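Local structure of putative solute-binding component of ABC transporter (Clostridium phytofermentans, 4YS6) at residues A[41-46]-A[69-74]; A[48-53]-A[122-127]; A[136-141]-A[331-336]. The protein probably serves as the sugar-binding component of an ABC transporter, and holds beta-D-glucopyranose in the cleft between its two lobes. All coordinates share one frame; numbering follows the deposited sequence.

Contact 1 (A[41-46]-A[69-74])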
# COMPACT_ATOMS: atom_id res chain seq x y z
N VAL A 41 8.48 -7.51 15.69
CA VAL A 41 7.60 -7.03 14.64
C VAL A 41 7.81 -5.55 14.50
O VAL A 41 7.56 -4.78 15.44
CB VAL A 41 6.11 -7.31 14.96
CG1 VAL A 41 5.21 -6.86 13.80
CG2 VAL A 41 5.89 -8.81 15.26
N ALA A 42 8.33 -5.15 13.34
CA ALA A 42 8.69 -3.77 13.09
C ALA A 42 7.75 -3.15 12.06
O ALA A 42 7.73 -3.56 10.90
CB ALA A 42 10.13 -3.67 12.61
N MSE A 43 6.99 -2.14 12.49
CA MSE A 43 6.01 -1.47 11.62
C MSE A 43 6.48 -0.04 11.31
O MSE A 43 7.23 0.54 12.10
CB MSE A 43 4.63 -1.44 12.28
CG MSE A 43 4.02 -2.82 12.55
SE MSE A 43 3.35 -3.52 10.87
CE MSE A 43 4.16 -5.28 10.91
N PRO A 44 6.08 0.51 10.16
CA PRO A 44 6.68 1.79 9.75
C PRO A 44 6.19 3.02 10.52
O PRO A 44 7.03 3.83 10.90
CB PRO A 44 6.28 1.92 8.27
CG PRO A 44 5.09 1.02 8.10
CD PRO A 44 5.30 -0.10 9.08
N THR A 45 4.89 3.12 10.75
CA THR A 45 4.33 4.29 11.38
C THR A 45 2.91 4.01 11.78
O THR A 45 2.27 3.16 11.19
CB THR A 45 4.37 5.50 10.45
OG1 THR A 45 3.83 6.63 11.11
CG2 THR A 45 3.56 5.22 9.18
N LYS A 46 2.42 4.74 12.78
CA LYS A 46 1.00 4.73 13.15
C LYS A 46 0.19 5.79 12.41
O LYS A 46 -1.04 5.82 12.52
CB LYS A 46 0.84 4.95 14.66
CG LYS A 46 1.30 3.79 15.50
CD LYS A 46 1.06 4.08 16.97
CE LYS A 46 1.53 2.92 17.84
NZ LYS A 46 1.44 3.22 19.30
N VAL A 69 6.11 -11.26 21.91
CA VAL A 69 6.16 -10.28 20.82
C VAL A 69 6.79 -8.97 21.23
O VAL A 69 6.46 -8.41 22.27
CB VAL A 69 4.76 -9.98 20.28
CG1 VAL A 69 4.82 -8.98 19.14
CG2 VAL A 69 4.09 -11.25 19.81
N ASP A 70 7.70 -8.47 20.39
CA ASP A 70 8.28 -7.14 20.54
C ASP A 70 7.84 -6.31 19.34
O ASP A 70 8.45 -6.39 18.27
CB ASP A 70 9.79 -7.22 20.63
CG ASP A 70 10.46 -5.85 20.85
OD1 ASP A 70 9.75 -4.84 21.01
OD2 ASP A 70 11.70 -5.81 20.88
N LEU A 71 6.74 -5.58 19.52
CA LEU A 71 6.15 -4.76 18.45
C LEU A 71 6.56 -3.30 18.59
O LEU A 71 6.37 -2.69 19.64
CB LEU A 71 4.63 -4.88 18.50
CG LEU A 71 3.83 -3.92 17.62
CD1 LEU A 71 4.09 -4.22 16.15
CD2 LEU A 71 2.36 -4.02 17.93
N GLN A 72 7.14 -2.73 17.54
CA GLN A 72 7.54 -1.33 17.57
C GLN A 72 7.19 -0.64 16.27
O GLN A 72 7.21 -1.25 15.19
CB GLN A 72 9.04 -1.20 17.85
CG GLN A 72 9.44 -1.75 19.21
CD GLN A 72 10.89 -1.49 19.54
OE1 GLN A 72 11.31 -0.34 19.58
NE2 GLN A 72 11.65 -2.55 19.78
N TYR A 73 6.83 0.64 16.41
CA TYR A 73 6.50 1.53 15.30
C TYR A 73 7.55 2.62 15.19
O TYR A 73 7.97 3.18 16.21
CB TYR A 73 5.14 2.19 15.47
CG TYR A 73 3.98 1.24 15.34
CD1 TYR A 73 3.59 0.44 16.40
CD2 TYR A 73 3.28 1.15 14.16
CE1 TYR A 73 2.52 -0.43 16.29
CE2 TYR A 73 2.21 0.28 14.02
CZ TYR A 73 1.84 -0.51 15.09
OH TYR A 73 0.78 -1.38 14.98
N ALA A 74 7.91 2.99 13.96
CA ALA A 74 9.07 3.86 13.75
C ALA A 74 8.80 5.32 13.31
O ALA A 74 9.73 6.03 12.97
CB ALA A 74 9.99 3.21 12.75
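Val41 bonds the partner strand through both its N and its O: Val41 N gives to Asp70 O (2.8 Å), and Val41 O accepts from Gln72 N. Met43 N then reaches Gln72 O at 2.9 Å. Past the strand ends the pairing frays, and Ala74 N divides itself weakly between Met43 O and Pro44 O. Strands 38-43 and 68-73 run parallel, 12° apart, as the two strands of a beta-alpha-beta unit, linked through helix 50-64; strand 68-73 is an outermost strand of its sheet. Apolar packing fills the face that carries Val41, Met43, Leu71 and Tyr73. Branched Val41 uses both methyls, CG1 against Leu71 CD1 (3.7 Å) and CG2 against Val69 CG1; Leu71 CD1 also reaches selenomethionine Met43 CG. Aromatic contacts centre on Tyr73, whose flat ring can be covered on both faces. Met43 CB and CG lie on one face, CB 3.4 Å from Tyr73 CE2, while Lys46 crosses the other nearly at a right angle. Its chain, extended beyond CG, makes a CH-pi contact through Lys46 CG, 3.8 Å from the Tyr73 ring centroid, and carries CE to Tyr73 CD1. The phenol OH is hydrogen-bonded to Trp51 O.

Contact 2 (A[48-53]-A[122-127]); sequences LQRWNQ and AYDRLI. With NA (sodium ion), chain I; BGC (beta-D-glucopyranose), chain D.
Arg50 and Asp124 meet in a buried salt bridge beside the glucose. Asp124 OD1 takes Arg50 NH1 at 2.8 Å and, more weakly, NH2; the guanidinium approaches from above the carboxylate, the two planes 83° apart. Arg50 NH1 also donates to glucose O3 (2.9 Å), which lies at the guanidinium edge, while Asp124 OD2 accepts from glucose O2 (2.8 Å). Each member of the pair therefore holds both the other and the sugar. Arg125 suits the other end of the ring because its guanidinium offers two donors side by side: Arg125 NE to glucose O1 and NH2 to O5, the latter at 3.0 Å and nearly straight (173°). Trp51 adds its indole NE1, bonded to glucose O6 at 3.0 Å.

The indole also touches both arginines. Its CH2 sits over the centre of the Arg50 guanidinium, and one edge atom, Trp51 CZ2, lies over a face of the Arg125 guanidinium, 3.6 Å from Arg125 NH2, the two planes steeply inclined. Arg50 has CG between its backbone N and carbonyl carbon (chi1 64°) and a bend at chi3, which turn the side chain across the indole to Asp124.

Farther out, Asp54 grips Arg50 NE in a second salt bridge and accepts from Tyr123 OH, tying helix 50-64 to strand 119-123. Ser100 O holds Arg125 NH1. Away from the glucose, Asn52 O binds a sodium ion together with Ser56 and waters. Asp176, Asn178, Asn246, Asp272 and Lys292 complete the polar grip on the sugar. Charged and amide groups bonding the sugar hydroxyls and ring oxygen, with a tryptophan among them, are characteristic of the cleft of periplasmic sugar-binding proteins.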
# COMPACT_ATOMS: atom_id res chain seq x y z
N LEU A 48 -0.10 6.26 9.20
CA LEU A 48 -0.76 5.69 8.04
C LEU A 48 -1.60 4.55 8.59
O LEU A 48 -1.09 3.68 9.29
CB LEU A 48 0.27 5.22 7.02
CG LEU A 48 1.09 6.33 6.35
CD1 LEU A 48 2.29 5.79 5.64
CD2 LEU A 48 0.23 7.11 5.39
N GLN A 49 -2.90 4.57 8.34
CA GLN A 49 -3.80 3.85 9.22
C GLN A 49 -3.55 2.35 9.31
O GLN A 49 -3.55 1.80 10.41
CB GLN A 49 -5.25 4.04 8.79
CG GLN A 49 -6.24 3.59 9.85
CD GLN A 49 -7.60 3.27 9.24
OE1 GLN A 49 -8.31 4.14 8.78
NE2 GLN A 49 -7.94 2.00 9.24
N ARG A 50 -3.37 1.69 8.18
CA ARG A 50 -3.43 0.24 8.16
C ARG A 50 -2.43 -0.41 9.13
O ARG A 50 -2.73 -1.46 9.71
CB ARG A 50 -3.21 -0.33 6.74
CG ARG A 50 -1.87 -0.08 6.13
CD ARG A 50 -1.63 -1.00 4.94
NE ARG A 50 -1.39 -2.38 5.36
CZ ARG A 50 -1.00 -3.35 4.53
NH1 ARG A 50 -0.88 -3.11 3.23
NH2 ARG A 50 -0.75 -4.57 4.98
N TRP A 51 -1.28 0.20 9.33
CA TRP A 51 -0.19 -0.44 10.10
C TRP A 51 -0.57 -0.58 11.55
O TRP A 51 -0.03 -1.44 12.24
CB TRP A 51 1.12 0.33 9.95
CG TRP A 51 1.43 0.56 8.51
CD1 TRP A 51 1.33 1.74 7.85
CD2 TRP A 51 1.80 -0.42 7.52
NE1 TRP A 51 1.62 1.57 6.52
CE2 TRP A 51 1.89 0.25 6.29
CE3 TRP A 51 2.06 -1.80 7.56
CZ2 TRP A 51 2.25 -0.40 5.11
CZ3 TRP A 51 2.39 -2.44 6.38
CH2 TRP A 51 2.49 -1.75 5.18
N ASN A 52 -1.53 0.22 12.01
CA ASN A 52 -2.10 0.02 13.35
C ASN A 52 -2.78 -1.34 13.44
O ASN A 52 -2.63 -2.08 14.42
CB ASN A 52 -3.08 1.13 13.68
CG ASN A 52 -2.39 2.48 13.82
OD1 ASN A 52 -1.82 2.78 14.86
ND2 ASN A 52 -2.44 3.27 12.79
N GLN A 53 -3.53 -1.67 12.39
CA GLN A 53 -4.21 -2.96 12.32
C GLN A 53 -3.23 -4.09 12.04
O GLN A 53 -3.33 -5.15 12.66
CB GLN A 53 -5.31 -2.93 11.27
CG GLN A 53 -6.59 -2.22 11.71
CD GLN A 53 -6.48 -0.73 11.63
OE1 GLN A 53 -6.35 -0.18 10.54
NE2 GLN A 53 -6.50 -0.05 12.77
N ALA A 122 9.75 -10.34 5.21
CA ALA A 122 9.34 -9.02 4.72
C ALA A 122 7.83 -8.98 4.74
O ALA A 122 7.17 -9.81 4.12
CB ALA A 122 9.83 -8.79 3.33
N TYR A 123 7.29 -8.01 5.48
CA TYR A 123 5.87 -7.86 5.68
C TYR A 123 5.34 -6.75 4.78
O TYR A 123 5.70 -5.60 4.97
CB TYR A 123 5.56 -7.52 7.15
CG TYR A 123 4.09 -7.49 7.48
CD1 TYR A 123 3.31 -6.39 7.20
CD2 TYR A 123 3.49 -8.59 8.07
CE1 TYR A 123 1.94 -6.38 7.48
CE2 TYR A 123 2.14 -8.60 8.36
CZ TYR A 123 1.37 -7.51 8.07
OH TYR A 123 0.04 -7.55 8.37
N ASP A 124 4.48 -7.15 3.84
CA ASP A 124 3.76 -6.29 2.89
C ASP A 124 4.64 -5.61 1.85
O ASP A 124 4.30 -5.66 0.65
CB ASP A 124 2.93 -5.24 3.59
CG ASP A 124 1.94 -4.61 2.65
OD1 ASP A 124 0.83 -5.17 2.45
OD2 ASP A 124 2.31 -3.61 2.01
N ARG A 125 5.72 -4.98 2.30
CA ARG A 125 6.70 -4.33 1.43
C ARG A 125 7.95 -5.19 1.30
O ARG A 125 8.42 -5.74 2.29
CB ARG A 125 7.10 -2.98 2.01
CG ARG A 125 5.91 -2.04 2.16
CD ARG A 125 6.28 -0.86 3.02
NE ARG A 125 5.22 0.16 3.03
CZ ARG A 125 5.30 1.32 3.69
NH1 ARG A 125 6.35 1.60 4.43
NH2 ARG A 125 4.32 2.20 3.61
N LEU A 126 8.49 -5.29 0.11
CA LEU A 126 9.65 -6.13 -0.08
C LEU A 126 10.94 -5.40 0.38
O LEU A 126 11.14 -4.22 0.11
CB LEU A 126 9.73 -6.57 -1.54
CG LEU A 126 10.81 -7.60 -1.89
CD1 LEU A 126 10.64 -8.89 -1.11
CD2 LEU A 126 10.83 -7.85 -3.40
N ILE A 127 11.80 -6.14 1.08
CA ILE A 127 13.11 -5.65 1.51
C ILE A 127 14.10 -5.93 0.40
O ILE A 127 14.17 -7.07 -0.08
CB ILE A 127 13.53 -6.32 2.83
CG1 ILE A 127 12.62 -5.84 3.96
CG2 ILE A 127 15.00 -6.04 3.15
CD1 ILE A 127 12.71 -6.66 5.22
NA NA I . -3.07 -0.96 17.07
C2 BGC D . 0.91 -0.63 1.30
C3 BGC D . -0.37 0.13 1.15
C4 BGC D . -0.39 1.36 1.95
C5 BGC D . 0.81 2.22 1.71
C6 BGC D . 0.93 3.39 2.67
C1 BGC D . 2.09 0.27 0.88
O1 BGC D . 3.23 -0.32 1.01
O2 BGC D . 0.88 -1.79 0.47
O3 BGC D . -1.46 -0.79 1.56
O4 BGC D . -1.53 2.19 1.62
O5 BGC D . 1.99 1.38 1.89
O6 BGC D . 0.71 3.00 4.02
O HOH W 1 -1.72 1.01 17.24
O HOH W 2 -5.22 0.09 16.94
O HOH W 3 -0.75 -1.69 17.43

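Contact 3 (A[136-141]-A[331-336]); sequences YATFDN and SYLCEP
Phe139 CG and Cys334 SG are both anti to their carbonyl carbons (chi1 -69° for Phe139 and -55° for Cys334); the paired register puts both side chains on one face of the sheet, and these torsions turn the ring and SG toward their contact there. Cys334 CB packs 3.6 Å from Phe139 CD2, and Cys334 SG stands above the ring face, 4.9 Å from the Phe139 centroid, a distant sulfur-aromatic contact for which a small, polarisable thiol is well suited. Glu335 O lies in the plane of that ring, at its edge. On the opposite face, Thr138 CG2 lies alongside Leu333 CD1 at 3.9 Å, the two side chains pointing the same way, while Thr138 OG1 is hydrogen-bonded to Asp124 O. Ser331 is small enough to sit at the edge of the Tyr136 ring, Ser331 OG 3.3 Å from Tyr136 CD2, with Val329 O as its hydrogen-bond partner. Four backbone bonds fix the pairing, among them Cys334 N to Thr138 O (2.8 Å). Pro336 CD packs near Asp140 CB, where Asp140 N-caps helix 141-155 through Met143 N. This is the parallel pairing, 17° between strand directions, by which a late-chain strand returns to the first lobe's sheet, as expected of a two-lobed periplasmic binding protein.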
# COMPACT_ATOMS: atom_id res chain seq x y z
N TYR A 136 8.46 -13.43 1.95
CA TYR A 136 7.72 -12.19 1.69
C TYR A 136 6.23 -12.54 1.74
O TYR A 136 5.78 -13.47 1.07
CB TYR A 136 8.11 -11.62 0.34
CG TYR A 136 7.42 -10.35 -0.11
CD1 TYR A 136 7.15 -9.33 0.77
CD2 TYR A 136 7.08 -10.18 -1.45
CE1 TYR A 136 6.56 -8.14 0.33
CE2 TYR A 136 6.49 -9.03 -1.89
CZ TYR A 136 6.23 -8.01 -1.03
OH TYR A 136 5.64 -6.87 -1.53
N ALA A 137 5.48 -11.77 2.53
CA ALA A 137 4.03 -11.91 2.61
C ALA A 137 3.41 -10.60 2.23
O ALA A 137 3.73 -9.57 2.82
CB ALA A 137 3.61 -12.27 3.98
N THR A 138 2.49 -10.61 1.28
CA THR A 138 1.90 -9.36 0.82
C THR A 138 0.56 -9.65 0.13
O THR A 138 0.10 -10.79 0.10
CB THR A 138 2.89 -8.64 -0.12
OG1 THR A 138 2.41 -7.32 -0.42
CG2 THR A 138 3.08 -9.44 -1.40
N PHE A 139 -0.10 -8.60 -0.36
CA PHE A 139 -1.22 -8.77 -1.28
C PHE A 139 -0.66 -8.71 -2.70
O PHE A 139 0.50 -8.35 -2.92
CB PHE A 139 -2.30 -7.69 -1.03
CG PHE A 139 -3.00 -7.89 0.27
CD1 PHE A 139 -2.43 -7.45 1.45
CD2 PHE A 139 -4.21 -8.57 0.32
CE1 PHE A 139 -3.05 -7.68 2.67
CE2 PHE A 139 -4.82 -8.78 1.56
CZ PHE A 139 -4.23 -8.36 2.71
N ASP A 140 -1.46 -9.13 -3.67
CA ASP A 140 -1.00 -9.10 -5.05
C ASP A 140 -0.99 -7.66 -5.54
O ASP A 140 -2.01 -7.13 -6.02
CB ASP A 140 -1.90 -9.99 -5.90
CG ASP A 140 -1.40 -10.16 -7.31
OD1 ASP A 140 -0.58 -9.35 -7.79
OD2 ASP A 140 -1.83 -11.14 -7.94
N ASN A 141 0.16 -7.01 -5.38
CA ASN A 141 0.25 -5.58 -5.60
C ASN A 141 0.08 -5.17 -7.06
O ASN A 141 -0.54 -4.15 -7.35
CB ASN A 141 1.57 -5.07 -5.05
CG ASN A 141 1.72 -5.36 -3.59
OD1 ASN A 141 0.91 -4.90 -2.79
ND2 ASN A 141 2.68 -6.20 -3.24
N SER A 331 7.30 -16.05 -1.92
CA SER A 331 6.24 -15.14 -1.46
C SER A 331 4.89 -15.78 -1.33
O SER A 331 4.57 -16.75 -2.01
CB SER A 331 6.11 -13.95 -2.40
OG SER A 331 7.36 -13.30 -2.61
N TYR A 332 4.09 -15.21 -0.45
CA TYR A 332 2.66 -15.53 -0.40
C TYR A 332 1.91 -14.26 -0.71
O TYR A 332 2.07 -13.26 -0.01
CB TYR A 332 2.21 -16.09 0.94
CG TYR A 332 0.84 -16.67 0.84
CD1 TYR A 332 -0.29 -15.87 0.90
CD2 TYR A 332 0.67 -18.02 0.62
CE1 TYR A 332 -1.56 -16.40 0.76
CE2 TYR A 332 -0.61 -18.57 0.48
CZ TYR A 332 -1.71 -17.75 0.56
OH TYR A 332 -2.96 -18.29 0.42
N LEU A 333 1.12 -14.32 -1.78
CA LEU A 333 0.31 -13.19 -2.23
C LEU A 333 -1.16 -13.43 -1.90
O LEU A 333 -1.77 -14.37 -2.43
CB LEU A 333 0.46 -12.99 -3.73
CG LEU A 333 1.66 -12.21 -4.27
CD1 LEU A 333 2.96 -12.60 -3.64
CD2 LEU A 333 1.74 -12.34 -5.80
N CYS A 334 -1.70 -12.62 -0.99
CA CYS A 334 -3.13 -12.65 -0.68
C CYS A 334 -3.92 -11.86 -1.73
O CYS A 334 -3.40 -10.96 -2.40
CB CYS A 334 -3.41 -12.09 0.70
SG CYS A 334 -2.50 -12.85 2.12
N GLU A 335 -5.22 -12.14 -1.83
CA GLU A 335 -6.06 -11.52 -2.85
C GLU A 335 -6.69 -10.20 -2.38
O GLU A 335 -7.33 -10.15 -1.32
CB GLU A 335 -7.16 -12.50 -3.27
CG GLU A 335 -7.89 -12.07 -4.54
CD GLU A 335 -8.93 -13.09 -4.99
OE1 GLU A 335 -9.80 -13.46 -4.17
OE2 GLU A 335 -8.86 -13.52 -6.16
N PRO A 336 -6.48 -9.12 -3.14
CA PRO A 336 -7.12 -7.84 -2.82
C PRO A 336 -8.53 -7.83 -3.40
O PRO A 336 -8.77 -8.54 -4.39
CB PRO A 336 -6.20 -6.81 -3.48
CG PRO A 336 -5.68 -7.52 -4.68
CD PRO A 336 -5.58 -8.98 -4.30

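All three contacts reach one sheet, with contact 1 at its outer strand 68-73 and contact 3 nearer the other side; their centres are about 20 Å apart and they do not touch. Contact 2 lies between them, its centre about 9 Å from that of contact 1 and about 12 Å from that of contact 3, and it alone holds the glucose directly. Besides the Tyr73 phenol, Lys46 O probably bonds Asn52 ND2 at 2.9 Å, which joins segment 41-46 to segment 48-53. From the other side, Asp124 N probably bonds Ala137 O at 2.7 Å, so that, with Thr138, strand 135-139 positions the backbone of this sugar-binding aspartate.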